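Local coordinates for protein O-methyltransferase family 2 (Planctopirus limnophila, PDB 5I2H) that probably transfers a methyl group from S-adenosyl-L-methionine to a hydroxyl oxygen of small molecules, forms dimers, and binds the flavone apigenin in this crystal, at residues K7-F12 with R168-A173; P19-F24 with T352-H357; Y210-L215 with K233-L238; H300-N305 with L312-Y317. All coordinates share one frame; numbering follows the deposited sequence. Where two conformers were deposited one is given.

Contact 1: residues K7-F12 with R168-A173; sequences KDALRF and RAWNVA. With AGI (5,7-dihydroxy-2-(4-hydroxyphenyl)-4H-chromen-4-one), chain C.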
# COMPACT_ATOMS: atom_id res chain seq x y z
N LYS A 7 -11.17 -33.45 6.62
CA LYS A 7 -11.10 -32.00 6.46
C LYS A 7 -12.06 -31.56 5.36
O LYS A 7 -12.00 -32.07 4.24
CB LYS A 7 -9.67 -31.60 6.12
CG LYS A 7 -9.46 -30.10 5.99
CD LYS A 7 -7.97 -29.76 5.78
CE LYS A 7 -7.82 -28.24 5.63
NZ LYS A 7 -8.24 -27.57 6.91
N ASP A 8 -12.92 -30.60 5.69
CA ASP A 8 -13.97 -30.11 4.78
C ASP A 8 -13.39 -29.06 3.84
O ASP A 8 -13.05 -27.96 4.27
CB ASP A 8 -15.11 -29.53 5.61
CG ASP A 8 -16.33 -29.13 4.78
OD1 ASP A 8 -16.28 -29.08 3.53
OD2 ASP A 8 -17.38 -28.88 5.42
N ALA A 9 -13.27 -29.38 2.54
CA ALA A 9 -12.75 -28.43 1.57
C ALA A 9 -13.85 -27.68 0.82
O ALA A 9 -13.54 -26.89 -0.09
CB ALA A 9 -11.83 -29.14 0.55
N LEU A 10 -15.12 -27.90 1.19
CA LEU A 10 -16.24 -27.28 0.50
C LEU A 10 -16.90 -26.15 1.28
O LEU A 10 -17.58 -25.31 0.67
CB LEU A 10 -17.32 -28.31 0.16
CG LEU A 10 -16.85 -29.37 -0.85
CD1 LEU A 10 -17.93 -30.42 -1.05
CD2 LEU A 10 -16.43 -28.76 -2.20
N ARG A 11 -16.72 -26.11 2.60
CA ARG A 11 -17.34 -25.05 3.37
C ARG A 11 -16.73 -23.71 2.98
O ARG A 11 -15.51 -23.57 2.91
CB ARG A 11 -17.15 -25.31 4.86
CG ARG A 11 -17.78 -24.23 5.73
CD ARG A 11 -18.93 -24.76 6.56
NE ARG A 11 -18.49 -25.49 7.75
CZ ARG A 11 -18.60 -25.04 8.99
NH1 ARG A 11 -18.18 -25.79 10.00
NH2 ARG A 11 -19.13 -23.86 9.23
N PHE A 12 -17.59 -22.73 2.73
CA PHE A 12 -17.11 -21.40 2.37
C PHE A 12 -16.44 -20.74 3.58
O PHE A 12 -16.86 -20.96 4.72
CB PHE A 12 -18.25 -20.50 1.90
CG PHE A 12 -18.98 -21.02 0.71
CD1 PHE A 12 -18.30 -21.50 -0.41
CD2 PHE A 12 -20.36 -21.04 0.70
CE1 PHE A 12 -18.99 -21.98 -1.52
CE2 PHE A 12 -21.06 -21.52 -0.39
CZ PHE A 12 -20.38 -21.99 -1.51
N ARG A 168 -4.07 -19.24 0.64
CA ARG A 168 -4.99 -18.65 -0.34
C ARG A 168 -5.90 -19.72 -0.94
O ARG A 168 -7.10 -19.51 -1.07
CB ARG A 168 -4.23 -17.91 -1.45
CG ARG A 168 -5.22 -17.31 -2.50
CD ARG A 168 -4.52 -16.45 -3.55
NE ARG A 168 -3.54 -17.25 -4.30
CZ ARG A 168 -2.45 -16.76 -4.89
NH1 ARG A 168 -2.21 -15.45 -4.84
NH2 ARG A 168 -1.62 -17.59 -5.53
N ALA A 169 -5.34 -20.89 -1.28
CA ALA A 169 -6.16 -21.94 -1.88
C ALA A 169 -7.27 -22.40 -0.93
O ALA A 169 -8.40 -22.66 -1.39
CB ALA A 169 -5.28 -23.11 -2.29
N TRP A 170 -6.99 -22.54 0.37
CA TRP A 170 -8.08 -22.96 1.26
C TRP A 170 -9.20 -21.92 1.27
O TRP A 170 -10.36 -22.28 1.49
CB TRP A 170 -7.60 -23.18 2.70
CG TRP A 170 -6.68 -24.36 2.88
CD1 TRP A 170 -5.38 -24.33 3.33
CD2 TRP A 170 -6.99 -25.76 2.64
NE1 TRP A 170 -4.86 -25.60 3.34
CE2 TRP A 170 -5.82 -26.50 2.95
CE3 TRP A 170 -8.13 -26.46 2.19
CZ2 TRP A 170 -5.76 -27.91 2.83
CZ3 TRP A 170 -8.08 -27.85 2.09
CH2 TRP A 170 -6.90 -28.55 2.39
N ASN A 171 -8.87 -20.65 1.05
CA ASN A 171 -9.92 -19.63 1.01
C ASN A 171 -10.69 -19.62 -0.30
O ASN A 171 -11.86 -19.21 -0.30
CB ASN A 171 -9.34 -18.24 1.24
CG ASN A 171 -9.10 -17.96 2.71
OD1 ASN A 171 -10.02 -17.49 3.41
ND2 ASN A 171 -7.90 -18.30 3.22
N VAL A 172 -10.08 -20.00 -1.42
CA VAL A 172 -10.70 -19.83 -2.73
C VAL A 172 -11.24 -21.16 -3.27
O VAL A 172 -12.23 -21.17 -4.00
CB VAL A 172 -9.71 -19.22 -3.74
CG1 VAL A 172 -10.40 -19.02 -5.13
CG2 VAL A 172 -9.16 -17.87 -3.20
N ALA A 173 -10.59 -22.28 -2.93
CA ALA A 173 -11.02 -23.55 -3.51
C ALA A 173 -12.50 -23.87 -3.23
O ALA A 173 -13.16 -24.40 -4.14
CB ALA A 173 -10.12 -24.71 -3.04
CAG AGI C . 7.05 -16.43 -4.26
CAE AGI C . 8.23 -16.25 -3.54
CAM AGI C . 9.43 -16.69 -4.08
OAB AGI C . 10.57 -16.49 -3.36
CAF AGI C . 9.46 -17.33 -5.34
CAH AGI C . 8.28 -17.51 -6.06
CAP AGI C . 7.07 -17.06 -5.51
CAQ AGI C . 5.75 -17.20 -6.18
OAL AGI C . 4.78 -16.44 -5.58
CAJ AGI C . 5.49 -18.01 -7.30
CAR AGI C . 4.19 -18.05 -7.84
OAA AGI C . 3.93 -18.78 -8.83
CAT AGI C . 3.10 -17.22 -7.19
CAS AGI C . 3.48 -16.40 -6.02
CAK AGI C . 2.56 -15.60 -5.37
CAN AGI C . 1.25 -15.57 -5.81
OAC AGI C . 0.38 -14.79 -5.13
CAI AGI C . 0.81 -16.33 -6.91
CAO AGI C . 1.67 -17.15 -7.62
OAD AGI C . 1.18 -17.84 -8.67

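Contact 2: residues P19-F24 with T352-H357; sequences PIFDLF and TSAHGH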
# COMPACT_ATOMS: atom_id res chain seq x y z
N PRO A 19 -9.57 -8.35 1.18
CA PRO A 19 -8.96 -7.04 1.53
C PRO A 19 -7.59 -7.16 2.17
O PRO A 19 -6.80 -6.21 2.08
CB PRO A 19 -9.94 -6.43 2.54
CG PRO A 19 -11.18 -7.26 2.41
CD PRO A 19 -10.87 -8.56 1.82
N ILE A 20 -7.30 -8.26 2.87
CA ILE A 20 -5.97 -8.40 3.47
C ILE A 20 -4.92 -8.53 2.37
O ILE A 20 -3.83 -7.96 2.47
CB ILE A 20 -5.94 -9.59 4.45
CG1 ILE A 20 -6.79 -9.28 5.69
CG2 ILE A 20 -4.47 -9.93 4.82
CD1 ILE A 20 -7.10 -10.50 6.55
N PHE A 21 -5.21 -9.31 1.32
CA PHE A 21 -4.26 -9.41 0.20
C PHE A 21 -4.03 -8.05 -0.42
O PHE A 21 -2.90 -7.70 -0.77
CB PHE A 21 -4.80 -10.39 -0.87
CG PHE A 21 -4.64 -11.84 -0.51
CD1 PHE A 21 -3.36 -12.44 -0.48
CD2 PHE A 21 -5.71 -12.63 -0.25
CE1 PHE A 21 -3.20 -13.78 -0.14
CE2 PHE A 21 -5.54 -14.00 0.09
CZ PHE A 21 -4.29 -14.56 0.16
N ASP A 22 -5.11 -7.27 -0.57
CA ASP A 22 -4.98 -5.97 -1.22
C ASP A 22 -4.12 -5.05 -0.40
O ASP A 22 -3.24 -4.35 -0.94
CB ASP A 22 -6.37 -5.37 -1.46
CG ASP A 22 -7.20 -6.17 -2.46
OD1 ASP A 22 -6.63 -6.99 -3.20
OD2 ASP A 22 -8.44 -6.00 -2.51
N LEU A 23 -4.32 -5.04 0.92
CA LEU A 23 -3.49 -4.19 1.78
C LEU A 23 -2.04 -4.63 1.70
O LEU A 23 -1.12 -3.80 1.71
CB LEU A 23 -3.94 -4.27 3.24
CG LEU A 23 -5.20 -3.52 3.64
CD1 LEU A 23 -5.73 -4.05 4.97
CD2 LEU A 23 -4.84 -2.03 3.76
N PHE A 24 -1.83 -5.95 1.67
CA PHE A 24 -0.49 -6.51 1.67
C PHE A 24 0.34 -6.08 0.46
O PHE A 24 1.58 -6.08 0.53
CB PHE A 24 -0.61 -8.05 1.75
CG PHE A 24 0.71 -8.77 1.76
CD1 PHE A 24 1.56 -8.64 2.84
CD2 PHE A 24 1.05 -9.62 0.73
CE1 PHE A 24 2.77 -9.31 2.88
CE2 PHE A 24 2.26 -10.32 0.75
CZ PHE A 24 3.13 -10.16 1.84
N THR A 352 -14.38 -16.38 -8.71
CA THR A 352 -14.23 -17.24 -7.54
C THR A 352 -14.10 -16.34 -6.32
O THR A 352 -15.11 -15.79 -5.86
CB THR A 352 -13.09 -18.25 -7.75
OG1 THR A 352 -11.86 -17.54 -7.95
CG2 THR A 352 -13.38 -19.16 -9.01
N SER A 353 -12.90 -16.21 -5.75
CA SER A 353 -12.68 -15.25 -4.66
C SER A 353 -11.22 -14.80 -4.72
O SER A 353 -10.45 -15.28 -5.55
CB SER A 353 -12.99 -15.84 -3.28
OG SER A 353 -12.82 -14.83 -2.29
N ALA A 354 -10.86 -13.87 -3.83
CA ALA A 354 -9.52 -13.29 -3.81
C ALA A 354 -9.11 -12.81 -5.21
O ALA A 354 -7.98 -13.00 -5.66
CB ALA A 354 -8.48 -14.27 -3.24
N HIS A 355 -10.06 -12.18 -5.90
CA HIS A 355 -9.90 -11.66 -7.26
C HIS A 355 -9.74 -12.75 -8.33
O HIS A 355 -9.42 -12.42 -9.48
CB HIS A 355 -8.73 -10.66 -7.33
CG HIS A 355 -8.92 -9.48 -6.42
ND1 HIS A 355 -10.07 -8.72 -6.42
CD2 HIS A 355 -8.13 -8.96 -5.45
CE1 HIS A 355 -9.97 -7.77 -5.51
NE2 HIS A 355 -8.80 -7.89 -4.91
N GLY A 356 -9.93 -14.02 -7.98
CA GLY A 356 -9.79 -15.09 -8.95
C GLY A 356 -10.97 -15.17 -9.90
O GLY A 356 -12.09 -14.75 -9.58
N HIS A 357 -10.69 -15.69 -11.09
CA HIS A 357 -11.70 -15.91 -12.11
C HIS A 357 -11.44 -17.26 -12.74
O HIS A 357 -10.29 -17.58 -13.03
CB HIS A 357 -11.65 -14.85 -13.21
CG HIS A 357 -12.17 -13.53 -12.75
ND1 HIS A 357 -11.38 -12.60 -12.10
CD2 HIS A 357 -13.43 -13.03 -12.76
CE1 HIS A 357 -12.13 -11.56 -11.77
NE2 HIS A 357 -13.37 -11.80 -12.16

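Contact 3: residues Y210-L215 with K233-L238; sequences YTMAVL and KIAAEL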
# COMPACT_ATOMS: atom_id res chain seq x y z
N TYR A 210 -7.25 -27.19 -4.94
CA TYR A 210 -8.42 -26.95 -5.78
C TYR A 210 -9.00 -28.26 -6.28
O TYR A 210 -10.23 -28.42 -6.33
CB TYR A 210 -8.08 -26.04 -6.96
CG TYR A 210 -7.78 -24.62 -6.51
CD1 TYR A 210 -8.80 -23.69 -6.34
CD2 TYR A 210 -6.47 -24.20 -6.25
CE1 TYR A 210 -8.52 -22.39 -5.91
CE2 TYR A 210 -6.19 -22.90 -5.83
CZ TYR A 210 -7.22 -22.00 -5.67
OH TYR A 210 -6.96 -20.71 -5.24
N THR A 211 -8.13 -29.20 -6.67
CA THR A 211 -8.60 -30.51 -7.12
C THR A 211 -9.24 -31.29 -5.99
O THR A 211 -10.28 -31.93 -6.20
CB THR A 211 -7.44 -31.29 -7.73
OG1 THR A 211 -6.97 -30.56 -8.87
CG2 THR A 211 -7.87 -32.68 -8.17
N MSE A 212 -8.66 -31.23 -4.78
CA MSE A 212 -9.26 -31.94 -3.65
C MSE A 212 -10.68 -31.42 -3.37
O MSE A 212 -11.57 -32.22 -3.10
CB MSE A 212 -8.39 -31.84 -2.41
CG MSE A 212 -7.03 -32.49 -2.64
SE MSE A 212 -5.87 -31.98 -1.19
CE MSE A 212 -4.22 -32.42 -2.17
N ALA A 213 -10.89 -30.10 -3.43
CA ALA A 213 -12.25 -29.59 -3.26
C ALA A 213 -13.18 -30.12 -4.35
O ALA A 213 -14.31 -30.56 -4.06
CB ALA A 213 -12.25 -28.06 -3.24
N VAL A 214 -12.74 -30.08 -5.61
CA VAL A 214 -13.59 -30.60 -6.68
C VAL A 214 -13.93 -32.07 -6.43
O VAL A 214 -15.08 -32.51 -6.60
CB VAL A 214 -12.90 -30.40 -8.04
CG1 VAL A 214 -13.62 -31.17 -9.16
CG2 VAL A 214 -12.85 -28.90 -8.36
N LEU A 215 -12.95 -32.85 -5.98
CA LEU A 215 -13.22 -34.27 -5.75
C LEU A 215 -14.20 -34.49 -4.60
O LEU A 215 -14.94 -35.48 -4.62
CB LEU A 215 -11.93 -35.04 -5.46
CG LEU A 215 -10.93 -35.14 -6.62
CD1 LEU A 215 -9.70 -35.99 -6.20
CD2 LEU A 215 -11.58 -35.68 -7.91
N LYS A 233 4.79 -33.87 -2.10
CA LYS A 233 4.77 -34.33 -0.72
C LYS A 233 3.65 -33.65 0.05
O LYS A 233 3.00 -34.28 0.91
CB LYS A 233 6.11 -34.05 -0.04
CG LYS A 233 7.31 -34.71 -0.68
CD LYS A 233 7.67 -36.05 -0.04
CE LYS A 233 8.91 -36.65 -0.75
NZ LYS A 233 9.27 -38.02 -0.25
N ILE A 234 3.46 -32.35 -0.19
CA ILE A 234 2.40 -31.61 0.50
C ILE A 234 1.04 -32.12 0.04
O ILE A 234 0.14 -32.35 0.86
CB ILE A 234 2.53 -30.09 0.28
CG1 ILE A 234 3.69 -29.52 1.07
CG2 ILE A 234 1.29 -29.39 0.73
CD1 ILE A 234 4.89 -29.25 0.22
N ALA A 235 0.88 -32.31 -1.28
CA ALA A 235 -0.38 -32.84 -1.79
C ALA A 235 -0.71 -34.18 -1.16
O ALA A 235 -1.87 -34.43 -0.85
CB ALA A 235 -0.35 -32.99 -3.31
N ALA A 236 0.29 -35.04 -0.96
CA ALA A 236 0.01 -36.36 -0.40
C ALA A 236 -0.58 -36.22 1.00
O ALA A 236 -1.53 -36.92 1.36
CB ALA A 236 1.29 -37.19 -0.35
N GLU A 237 -0.00 -35.32 1.82
CA GLU A 237 -0.52 -35.09 3.17
C GLU A 237 -1.95 -34.57 3.12
O GLU A 237 -2.85 -35.07 3.82
CB GLU A 237 0.40 -34.10 3.91
CG GLU A 237 -0.19 -33.58 5.23
CD GLU A 237 -0.50 -34.72 6.22
OE1 GLU A 237 0.17 -35.77 6.17
OE2 GLU A 237 -1.44 -34.59 7.02
N LEU A 238 -2.17 -33.56 2.27
CA LEU A 238 -3.49 -32.92 2.26
C LEU A 238 -4.55 -33.85 1.66
O LEU A 238 -5.72 -33.81 2.10
CB LEU A 238 -3.43 -31.59 1.51
CG LEU A 238 -2.46 -30.57 2.12
CD1 LEU A 238 -2.49 -29.32 1.26
CD2 LEU A 238 -2.86 -30.28 3.60

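Contact 4: residues H300-N305 with L312-Y317; sequences HDVLLN and LEIALY. With AGI (5,7-dihydroxy-2-(4-hydroxyphenyl)-4H-chromen-4-one), chain C.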
# COMPACT_ATOMS: atom_id res chain seq x y z
N HIS A 300 -7.53 -20.56 -14.07
CA HIS A 300 -7.98 -19.89 -12.85
C HIS A 300 -6.92 -18.85 -12.51
O HIS A 300 -5.79 -19.20 -12.21
CB HIS A 300 -8.19 -20.88 -11.71
CG HIS A 300 -8.71 -20.27 -10.45
ND1 HIS A 300 -8.09 -20.46 -9.24
CD2 HIS A 300 -9.80 -19.48 -10.21
CE1 HIS A 300 -8.77 -19.81 -8.29
NE2 HIS A 300 -9.80 -19.21 -8.85
N ASP A 301 -7.27 -17.57 -12.60
CA ASP A 301 -6.24 -16.55 -12.44
C ASP A 301 -6.93 -15.23 -12.14
O ASP A 301 -8.17 -15.16 -12.04
CB ASP A 301 -5.33 -16.49 -13.69
CG ASP A 301 -3.89 -16.21 -13.32
OD1 ASP A 301 -3.64 -15.10 -12.79
OD2 ASP A 301 -3.03 -17.10 -13.51
N VAL A 302 -6.12 -14.20 -11.92
CA VAL A 302 -6.67 -12.86 -11.75
C VAL A 302 -6.78 -12.22 -13.13
O VAL A 302 -6.22 -12.74 -14.11
CB VAL A 302 -5.81 -12.01 -10.79
CG1 VAL A 302 -5.86 -12.61 -9.38
CG2 VAL A 302 -4.35 -11.86 -11.33
N LEU A 303 -7.50 -11.11 -13.23
CA LEU A 303 -7.70 -10.44 -14.51
C LEU A 303 -7.44 -8.94 -14.41
O LEU A 303 -8.07 -8.26 -13.59
CB LEU A 303 -9.11 -10.65 -15.03
CG LEU A 303 -9.48 -12.10 -15.33
CD1 LEU A 303 -11.01 -12.17 -15.64
CD2 LEU A 303 -8.64 -12.69 -16.45
N LEU A 304 -6.55 -8.44 -15.26
CA LEU A 304 -6.55 -7.02 -15.59
C LEU A 304 -7.71 -6.71 -16.52
O LEU A 304 -8.21 -7.59 -17.24
CB LEU A 304 -5.25 -6.61 -16.28
CG LEU A 304 -4.02 -6.60 -15.39
CD1 LEU A 304 -2.78 -6.43 -16.22
CD2 LEU A 304 -4.10 -5.45 -14.34
N ASN A 305 -8.12 -5.43 -16.53
CA ASN A 305 -9.18 -5.01 -17.45
C ASN A 305 -8.64 -5.01 -18.88
O ASN A 305 -7.44 -5.21 -19.12
CB ASN A 305 -9.77 -3.65 -17.03
CG ASN A 305 -8.76 -2.52 -17.09
OD1 ASN A 305 -7.73 -2.60 -17.75
ND2 ASN A 305 -9.09 -1.41 -16.41
N LEU A 312 -6.59 -1.36 -9.64
CA LEU A 312 -5.38 -1.09 -8.86
C LEU A 312 -4.88 -2.34 -8.14
O LEU A 312 -3.68 -2.63 -8.16
CB LEU A 312 -5.65 0.04 -7.85
CG LEU A 312 -4.43 0.43 -7.00
CD1 LEU A 312 -3.25 0.88 -7.89
CD2 LEU A 312 -4.80 1.51 -5.96
N GLU A 313 -5.77 -3.06 -7.47
CA GLU A 313 -5.26 -4.17 -6.66
C GLU A 313 -4.60 -5.24 -7.55
O GLU A 313 -3.60 -5.85 -7.12
CB GLU A 313 -6.36 -4.76 -5.77
CG GLU A 313 -7.55 -5.27 -6.51
CD GLU A 313 -8.64 -4.20 -6.79
OE1 GLU A 313 -8.38 -2.97 -6.72
OE2 GLU A 313 -9.78 -4.63 -7.08
N ILE A 314 -5.09 -5.43 -8.79
CA ILE A 314 -4.48 -6.42 -9.69
C ILE A 314 -3.20 -5.84 -10.29
O ILE A 314 -2.22 -6.58 -10.49
CB ILE A 314 -5.47 -6.89 -10.78
CG1 ILE A 314 -6.75 -7.44 -10.15
CG2 ILE A 314 -4.84 -7.96 -11.69
CD1 ILE A 314 -6.51 -8.42 -9.02
N ALA A 315 -3.17 -4.53 -10.53
CA ALA A 315 -1.95 -3.92 -11.07
C ALA A 315 -0.81 -4.01 -10.05
O ALA A 315 0.36 -4.21 -10.43
CB ALA A 315 -2.25 -2.47 -11.48
N LEU A 316 -1.12 -3.88 -8.76
CA LEU A 316 -0.05 -4.01 -7.76
C LEU A 316 0.39 -5.46 -7.61
O LEU A 316 1.58 -5.75 -7.51
CB LEU A 316 -0.49 -3.44 -6.41
CG LEU A 316 -0.80 -1.91 -6.44
CD1 LEU A 316 -1.15 -1.41 -5.02
CD2 LEU A 316 0.43 -1.11 -7.01
N TYR A 317 -0.57 -6.39 -7.59
CA TYR A 317 -0.22 -7.81 -7.57
C TYR A 317 0.60 -8.18 -8.79
O TYR A 317 1.55 -8.98 -8.70
CB TYR A 317 -1.52 -8.62 -7.47
CG TYR A 317 -1.33 -10.11 -7.44
CD1 TYR A 317 -0.27 -10.68 -6.75
CD2 TYR A 317 -2.24 -10.93 -8.06
CE1 TYR A 317 -0.12 -12.06 -6.70
CE2 TYR A 317 -2.09 -12.31 -8.02
CZ TYR A 317 -1.03 -12.86 -7.36
OH TYR A 317 -0.90 -14.22 -7.30
CAG AGI C . 7.05 -16.43 -4.26
CAE AGI C . 8.23 -16.25 -3.54
CAM AGI C . 9.43 -16.69 -4.08
OAB AGI C . 10.57 -16.49 -3.36
CAF AGI C . 9.46 -17.33 -5.34
CAH AGI C . 8.28 -17.51 -6.06
CAP AGI C . 7.07 -17.06 -5.51
CAQ AGI C . 5.75 -17.20 -6.18
OAL AGI C . 4.78 -16.44 -5.58
CAJ AGI C . 5.49 -18.01 -7.30
CAR AGI C . 4.19 -18.05 -7.84
OAA AGI C . 3.93 -18.78 -8.83
CAT AGI C . 3.10 -17.22 -7.19
CAS AGI C . 3.48 -16.40 -6.02
CAK AGI C . 2.56 -15.60 -5.37
CAN AGI C . 1.25 -15.57 -5.81
OAC AGI C . 0.38 -14.79 -5.13
CAI AGI C . 0.81 -16.33 -6.91
CAO AGI C . 1.67 -17.15 -7.62
OAD AGI C . 1.18 -17.84 -8.67

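Contact 1: residues K7-F12 with R168-A173
Ala9 and Trp170 bring the irregular N-terminal segment 7-12 alongside a turn of helix 154-179, their CA atoms 7.2 Å apart. Lys7 shows how the far end of a lysine can serve an aromatic partner. With CG anti to the backbone N (chi1 -177°), the chain runs out over one face of the indole and bends only at its last torsion. Lys7 CE makes a CH-pi contact 3.4 Å from the centroid of the Trp170 six-membered ring, and Lys7 NZ stands farther out, 4.6 Å from that centroid and only 2° off the ring normal, in cation-pi geometry. Ala9 CB meets the edge of the ring at Trp170 CZ3, 4.3 Å away. Were Trp170 an alanine, the Lys7 ammonium would probably lose its pi partner and a gap would open beside Ala9. Asp8 OD1 shapes the loop as an Asx turn, accepting from Leu10 N and Arg11 N on one face of its carboxylate plane. At the pocket end of the helix segment, Arg168 NH1 donates to the apigenin 7-hydroxyl OAC at 2.7 Å. The indole lies against helices 209-217 and 229-241, through Ile209 and Leu238, and against Pro103 of the second subunit.

Contact 2: residues P19-F24 with T352-H357
Asp22 and His355 form the polar part of this contact, a histidine-carboxylate pair made by one nitrogen with both acid oxygens. His355 NE2 donates to Asp22 OD1 at 2.9 Å and to Asp22 OD2 at 3.1 Å. The longer bond is the straighter, with an N-H...O angle of 160° against 136°. Each oxygen offers its syn lone pair, and carboxylate and imidazole planes differ by just 17°, so the two flat groups meet edge-on from opposite directions. Such a two-pronged bond is likely to hinder rotation of either group, and the nearby carboxylate would be expected to favour a protonated imidazole. An asparagine in place of Asp22 removes the negative charge facing the ring and one accepting oxygen, and would probably leave His355 NE2 with a single bond and the imidazole freer to turn.

The apolar part is small: Phe21 CD2 lies 4.4 Å from Ala354 CB. Among backbone interactions, a type I' turn from Ser353 to Gly356 is closed by Gly356 N on Ser353 O (2.8 Å), and Thr352 N binds Gly356 O just outside it. The turn carries Ala354 and His355 at its apex, so that both side chains face helix 18-24.

In the fold, the contact joins the first helix of the dimerisation region to the hairpin connecting strands 345-351 and 357-362. Val172 of helix 154-179 packs on Ala354, Glu313 of helix 312-324 touches both Asp22 and His355, and the Phe21 ring meets Tyr109 of the second subunit edge-to-face.

Contact 3: residues Y210-L215 with K233-L238
A 2.8 Å backbone bond, Leu215 N to Thr211 O, braces the helical turn from which Met212, present as selenomethionine, reaches Ala235 and Leu238. The two helices involved, 209-217 and 229-241, are consecutive in the Rossmann-like methyltransferase fold: strand 222-227 runs between them, and they belong to adjoining beta-alpha-beta crossovers that link the parallel strands 199-203, 222-227 and 248-252. Here a single long, flexible side chain bridges two helices whose closest CA atoms, those of Met212 and Leu238, are 8.3 Å apart.

A first torsion of -62° sets CG opposite the carbonyl carbon, and from there the extended chain of Met212 spans the interval and lays its end against the backbone of the second helix as well as its side chains. Met212 SE lies 3.7 Å from Leu238 CB, where the two side chains cross at about a right angle. The terminal methyl continues past it, and Met212 CE comes within 4.1 Å of Ala235 CB. The short side chain of Ala235 probably lets the methyl settle close to the main chain. Thr242 and Val244, in the loop that follows helix 229-241, also pack on Met212, while Ala235 touches Leu250 of strand 248-252, which ties this helix pair to the edge of the sheet. The nearest approach of all is that of Met212 CE to the carbonyl oxygen Ala235 O, at 3.4 Å.

Contact 4: residues H300-N305 with L312-Y317
The connection from strand 296-301 to helix 312-324, in the Rossmann-like methyltransferase domain, packs Val302 and Leu304 against a helix that delivers Tyr317 to the apigenin pocket. Ile314 is the hub. Ile314 CG2 lies 3.9 Å from Val302 CG2 and 3.7 Å from Leu304 CD2, and in both pairs the side chains pass alongside one another, running opposite ways. The same methyl sits near the backbone oxygen Leu303 O, while Leu304 CD2 also rests close to Ala315 N. This shows how one beta-branched residue can fill the angle between an extended segment and a helix. Val302 also touches Tyr317: Val302 CG2 approaches Tyr317 CD2 obliquely at 4.0 Å. A first torsion of 180° turns the Tyr317 ring away from its backbone N and out toward the ligand, and Tyr317 OH lies in hydrogen-bonding range of the apigenin 7-hydroxyl OAC at 2.6 Å, although the position of that OH is less certain. On the strand side, Asp301 OD1 accepts from His273 ND1, whose ring also binds apigenin through NE2. That same oxygen is held by the next peptide, Val302 N donating to Asp301 OD1 at 2.8 Å.

In the fold
Contacts 1 and 4 supply pocket residues, contact 2 comes near, with the Phe21 side chain about 6 Å from apigenin, and contact 3 stands back. Contacts 1 and 4, centres about 21 Å apart, meet at apigenin, where Arg168 NH1 lies 3.1 Å from Tyr317 OH, a probable hydrogen bond; Tyr109 of the second subunit also bonds the ligand. Contacts 2 and 4, centres about 9 Å apart, are joined by Thr352 OG1 to His300 NE2 (2.8 Å) and His357 N to Asp301 O (2.7 Å). Phe21 CZ packs on Arg168 CB of contact 1 at 3.7 Å. Contact 3 connects through Tyr210: Tyr210 OH rests 3.5 Å from Val172 CB, and its ring meets His300.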